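Local coordinates for protein isoflavone reductase (Medicago sativa, PDB 2GAS) that reduces isoflavones to chiral isoflavanones with NADPH on the route to pterocarpan phytoalexins, chiefly (-)-medicarpin in alfalfa, at residues Arg86-Ile89 with Glu90-Val93; Glu132-Ser135 with Ile136-Ile140. All coordinates share one frame; numbering follows the deposited sequence.

Contact 1: Arg86-Ile89 with Glu90-Val93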
loop_
_atom_site.group_PDB
_atom_site.type_symbol
_atom_site.label_atom_id
_atom_site.label_comp_id
_atom_site.label_asym_id
_atom_site.label_seq_id
_atom_site.Cartn_x
_atom_site.Cartn_y
_atom_site.Cartn_z
ATOM N N ARG A 86 -9.810 5.858 -1.670
ATOM C CA ARG A 86 -11.004 6.249 -2.420
ATOM C C ARG A 86 -10.721 6.763 -3.825
ATOM O O ARG A 86 -11.524 6.563 -4.736
ATOM C CB ARG A 86 -11.772 7.331 -1.651
ATOM C CG ARG A 86 -13.061 7.788 -2.328
ATOM C CD ARG A 86 -13.736 8.914 -1.550
ATOM N NE ARG A 86 -13.104 10.215 -1.768
ATOM C CZ ARG A 86 -13.211 10.916 -2.894
ATOM N NH1 ARG A 86 -12.603 12.092 -3.009
ATOM N NH2 ARG A 86 -13.930 10.445 -3.903
ATOM N N LEU A 87 -9.590 7.438 -3.999
ATOM C CA LEU A 87 -9.239 7.984 -5.303
ATOM C C LEU A 87 -9.135 6.896 -6.370
ATOM O O LEU A 87 -8.592 5.821 -6.122
ATOM C CB LEU A 87 -7.914 8.752 -5.211
ATOM C CG LEU A 87 -7.880 9.914 -4.210
ATOM C CD1 LEU A 87 -6.476 10.500 -4.150
ATOM C CD2 LEU A 87 -8.897 10.980 -4.614
ATOM N N LEU A 88 -9.670 7.180 -7.556
ATOM C CA LEU A 88 -9.625 6.236 -8.666
ATOM C C LEU A 88 -8.237 6.212 -9.287
ATOM O O LEU A 88 -7.610 7.253 -9.473
ATOM C CB LEU A 88 -10.633 6.629 -9.743
ATOM C CG LEU A 88 -12.108 6.567 -9.349
ATOM C CD1 LEU A 88 -12.958 7.125 -10.478
ATOM C CD2 LEU A 88 -12.488 5.132 -9.037
ATOM N N ILE A 89 -7.758 5.019 -9.619
ATOM C CA ILE A 89 -6.441 4.894 -10.221
ATOM C C ILE A 89 -6.339 5.756 -11.474
ATOM O O ILE A 89 -5.396 6.528 -11.631
ATOM C CB ILE A 89 -6.142 3.424 -10.586
ATOM C CG1 ILE A 89 -6.039 2.590 -9.307
ATOM C CG2 ILE A 89 -4.850 3.321 -11.375
ATOM C CD1 ILE A 89 -4.979 3.075 -8.333
ATOM N N GLU A 90 -7.330 5.638 -12.348
ATOM C CA GLU A 90 -7.326 6.389 -13.596
ATOM C C GLU A 90 -7.311 7.907 -13.445
ATOM O O GLU A 90 -6.906 8.612 -14.368
ATOM C CB GLU A 90 -8.509 5.969 -14.475
ATOM C CG GLU A 90 -9.885 6.166 -13.853
ATOM C CD GLU A 90 -10.342 4.995 -12.989
ATOM O OE1 GLU A 90 -11.551 4.947 -12.672
ATOM O OE2 GLU A 90 -9.512 4.129 -12.626
ATOM N N ASP A 91 -7.746 8.419 -12.296
ATOM C CA ASP A 91 -7.749 9.862 -12.089
ATOM C C ASP A 91 -6.345 10.441 -11.902
ATOM O O ASP A 91 -6.162 11.659 -11.879
ATOM C CB ASP A 91 -8.638 10.246 -10.902
ATOM C CG ASP A 91 -10.110 10.334 -11.281
ATOM O OD1 ASP A 91 -10.409 10.473 -12.488
ATOM O OD2 ASP A 91 -10.968 10.278 -10.378
ATOM N N GLN A 92 -5.344 9.578 -11.781
ATOM C CA GLN A 92 -3.986 10.077 -11.627
ATOM C C GLN A 92 -3.531 10.756 -12.914
ATOM O O GLN A 92 -2.508 11.432 -12.934
ATOM C CB GLN A 92 -3.032 8.944 -11.248
ATOM C CG GLN A 92 -3.295 8.425 -9.844
ATOM C CD GLN A 92 -2.413 7.259 -9.476
ATOM O OE1 GLN A 92 -1.388 7.423 -8.813
ATOM N NE2 GLN A 92 -2.801 6.068 -9.913
ATOM N N VAL A 93 -4.295 10.568 -13.988
ATOM C CA VAL A 93 -3.979 11.215 -15.260
ATOM C C VAL A 93 -4.152 12.709 -15.030
ATOM O O VAL A 93 -3.369 13.525 -15.515
ATOM C CB VAL A 93 -4.946 10.773 -16.376
ATOM C CG1 VAL A 93 -4.731 11.623 -17.622
ATOM C CG2 VAL A 93 -4.726 9.306 -16.695
HETATM O O HOH W 1 -10.917 9.656 -7.875
#
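Leu88 is met by a face of each of two carboxylates, those of Glu90 and Asp91. Its CB stands over the Glu90 carboxylate, nearly above CD, and Glu90 OE1 lies 3.4 Å from CD1 and 3.5 Å from CB of Leu88, a van der Waals contact. CG of Glu90 sits between its backbone N and carbonyl carbon (chi1 59°), and the bend at chi2 then folds the acid back over Leu88. Asp91 likewise turns a face of its carboxylate to Leu88, with OD2 3.7 Å from Leu88 CB. Near the plane of that group, Asp91 OD2 also accepts from a water 2.6 Å away, and the water oxygen in turn accepts from Leu88 N at 2.8 Å; OD1 forms a salt bridge with Lys94. The segment ends the loop that leads from strand 79-82 of the Rossmann-type parallel sheet into helix 92-102. Here Asp91 N donates to Leu88 O over 3.1 Å, bent to 140° and approaching from above the carbonyl plane. One residue on, Ile89 O faces both N and NE2 of Gln92, but Ile136 CD1 of helix 126-143 lies implausibly close to Ile89 O and Gln92 NE2, making these bonds less certain. The Gln92 chain runs alongside Ile89, while its OE1 accepts from Ser111 N.

Contact 2: Glu132-Ser135 with Ile136-Ile140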
loop_
_atom_site.group_PDB
_atom_site.type_symbol
_atom_site.label_atom_id
_atom_site.label_comp_id
_atom_site.label_asym_id
_atom_site.label_seq_id
_atom_site.Cartn_x
_atom_site.Cartn_y
_atom_site.Cartn_z
ATOM N N GLU A 132 -3.810 -1.581 -14.817
ATOM C CA GLU A 132 -4.211 -0.180 -14.833
ATOM C C GLU A 132 -3.144 0.641 -14.109
ATOM O O GLU A 132 -2.806 1.748 -14.529
ATOM C CB GLU A 132 -5.574 -0.007 -14.158
ATOM C CG GLU A 132 -5.994 1.440 -13.965
ATOM C CD GLU A 132 -7.460 1.577 -13.592
ATOM O OE1 GLU A 132 -7.951 0.761 -12.781
ATOM O OE2 GLU A 132 -8.115 2.508 -14.102
ATOM N N LYS A 133 -2.607 0.095 -13.023
ATOM C CA LYS A 133 -1.562 0.798 -12.286
ATOM C C LYS A 133 -0.279 0.826 -13.118
ATOM O O LYS A 133 0.443 1.822 -13.121
ATOM C CB LYS A 133 -1.304 0.121 -10.934
ATOM C CG LYS A 133 -2.458 0.257 -9.952
ATOM C CD LYS A 133 -2.035 -0.170 -8.554
ATOM C CE LYS A 133 -3.131 0.120 -7.547
ATOM N NZ LYS A 133 -2.656 -0.049 -6.144
ATOM N N ALA A 134 0.006 -0.265 -13.826
ATOM C CA ALA A 134 1.195 -0.315 -14.663
ATOM C C ALA A 134 1.085 0.735 -15.766
ATOM O O ALA A 134 2.076 1.358 -16.138
ATOM C CB ALA A 134 1.364 -1.701 -15.271
ATOM N N SER A 135 -0.124 0.930 -16.284
ATOM C CA SER A 135 -0.324 1.924 -17.335
ATOM C C SER A 135 0.005 3.315 -16.816
ATOM O O SER A 135 0.572 4.141 -17.536
ATOM C CB SER A 135 -1.764 1.880 -17.846
ATOM O OG SER A 135 -1.963 0.728 -18.643
ATOM N N ILE A 136 -0.356 3.580 -15.564
ATOM C CA ILE A 136 -0.055 4.870 -14.965
ATOM C C ILE A 136 1.458 5.043 -14.838
ATOM O O ILE A 136 1.984 6.141 -15.026
ATOM C CB ILE A 136 -0.753 5.011 -13.598
ATOM C CG1 ILE A 136 -2.252 5.216 -13.839
ATOM C CG2 ILE A 136 -0.177 6.182 -12.812
ATOM C CD1 ILE A 136 -3.022 5.516 -12.612
ATOM N N ARG A 137 2.166 3.961 -14.532
ATOM C CA ARG A 137 3.621 4.040 -14.442
ATOM C C ARG A 137 4.170 4.483 -15.796
ATOM O O ARG A 137 5.050 5.334 -15.863
ATOM C CB ARG A 137 4.237 2.683 -14.100
ATOM C CG ARG A 137 3.972 2.206 -12.701
ATOM C CD ARG A 137 4.811 0.970 -12.417
ATOM N NE ARG A 137 4.645 0.505 -11.040
ATOM C CZ ARG A 137 5.354 -0.476 -10.506
ATOM N NH1 ARG A 137 6.283 -1.094 -11.228
ATOM N NH2 ARG A 137 5.121 -0.853 -9.254
ATOM N N ARG A 138 3.642 3.901 -16.868
ATOM C CA ARG A 138 4.101 4.240 -18.210
ATOM C C ARG A 138 3.872 5.713 -18.532
ATOM O O ARG A 138 4.710 6.344 -19.180
ATOM C CB ARG A 138 3.411 3.350 -19.252
ATOM C CG ARG A 138 3.669 1.841 -19.075
ATOM C CD ARG A 138 5.146 1.470 -19.184
ATOM N NE ARG A 138 5.871 1.527 -17.913
ATOM C CZ ARG A 138 5.790 0.600 -16.960
ATOM N NH1 ARG A 138 5.008 -0.462 -17.120
ATOM N NH2 ARG A 138 6.517 0.722 -15.855
ATOM N N VAL A 139 2.747 6.266 -18.077
ATOM C CA VAL A 139 2.454 7.678 -18.321
ATOM C C VAL A 139 3.477 8.536 -17.583
ATOM O O VAL A 139 4.045 9.470 -18.144
ATOM C CB VAL A 139 1.046 8.063 -17.829
ATOM C CG1 VAL A 139 0.831 9.563 -18.002
ATOM C CG2 VAL A 139 -0.008 7.287 -18.605
ATOM N N ILE A 140 3.698 8.208 -16.313
ATOM C CA ILE A 140 4.657 8.923 -15.479
ATOM C C ILE A 140 6.052 8.912 -16.108
ATOM O O ILE A 140 6.723 9.943 -16.184
ATOM C CB ILE A 140 4.728 8.272 -14.078
ATOM C CG1 ILE A 140 3.408 8.498 -13.341
ATOM C CG2 ILE A 140 5.917 8.823 -13.298
ATOM C CD1 ILE A 140 3.296 7.711 -12.047
#
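Arg138 curls back over the preceding turn, so that one face of its guanidinium overlaps Ala134 O, which lies 3.5 Å above the plane and toward its rim. Arg137 CB meets the same face, also off-centre. Bends at chi2 (-61°) and chi3 (89°) bring the group there, and CG of Arg138 passes 3.4 Å from the carbonyl oxygen of Ala134. The oxygen is thus used twice: its hydrogen bond comes from Arg138 N, at 3.1 Å and 156°, while the cationic group above it probably adds an electrostatic attraction. Around the rest of the guanidinium, NE reaches Glu141 and NH2 Asp118 in salt bridges.

Arg137 behaves differently. Its chain is extended from CG to NE, with CB 3.3 Å from Ala134 O and CG 3.6 Å from Lys133 O, and the far end is gripped by Glu112, Asp116 and Asp118. Ile136 CB and Val139 CG2 also come close to carbonyl oxygens of the preceding turn: Ile136 CB is 3.4 Å from Lys133 O, and Val139 CG2 is 3.4 Å from Ser135 O. Ser135 OG is bound to Glu131 O, one turn back.

The repeated i to i+4 bond, as from Arg137 N to Lys133 O (3.1 Å), is that of a regular alpha-helix. It sets Lys133, the proposed proton acceptor, whose NZ binds Glu112 O, one turn before Arg137, a probable NADP(+)-binding residue: an active-site helix of an NADPH-dependent reductase of the NmrA-like family, with a Rossmann-type fold.

How the contacts relate
Contact 1 and contact 2 face each other, their centres about 11 Å apart, where the turn before helix 92-102 meets helix 126-143. Ile89 packs on the helix, its CG2 3.4 Å from Glu132 CG, while Ile136 packs on Ile89 and Gln92, though its CD1 is modelled too close to both to be trusted. Glu90 OE2 and Glu132 OE2 approach to 2.6 Å; a pair so close may share a proton. The side chain of Ile89 is about 4 Å from that of Lys133, the proposed proton acceptor, which puts contact 1 beside the active site. Gln92 is farther from Arg137, about 8 Å between side chains, and Lys133 lies about 9 Å from Ile14 of the NADP(+) site.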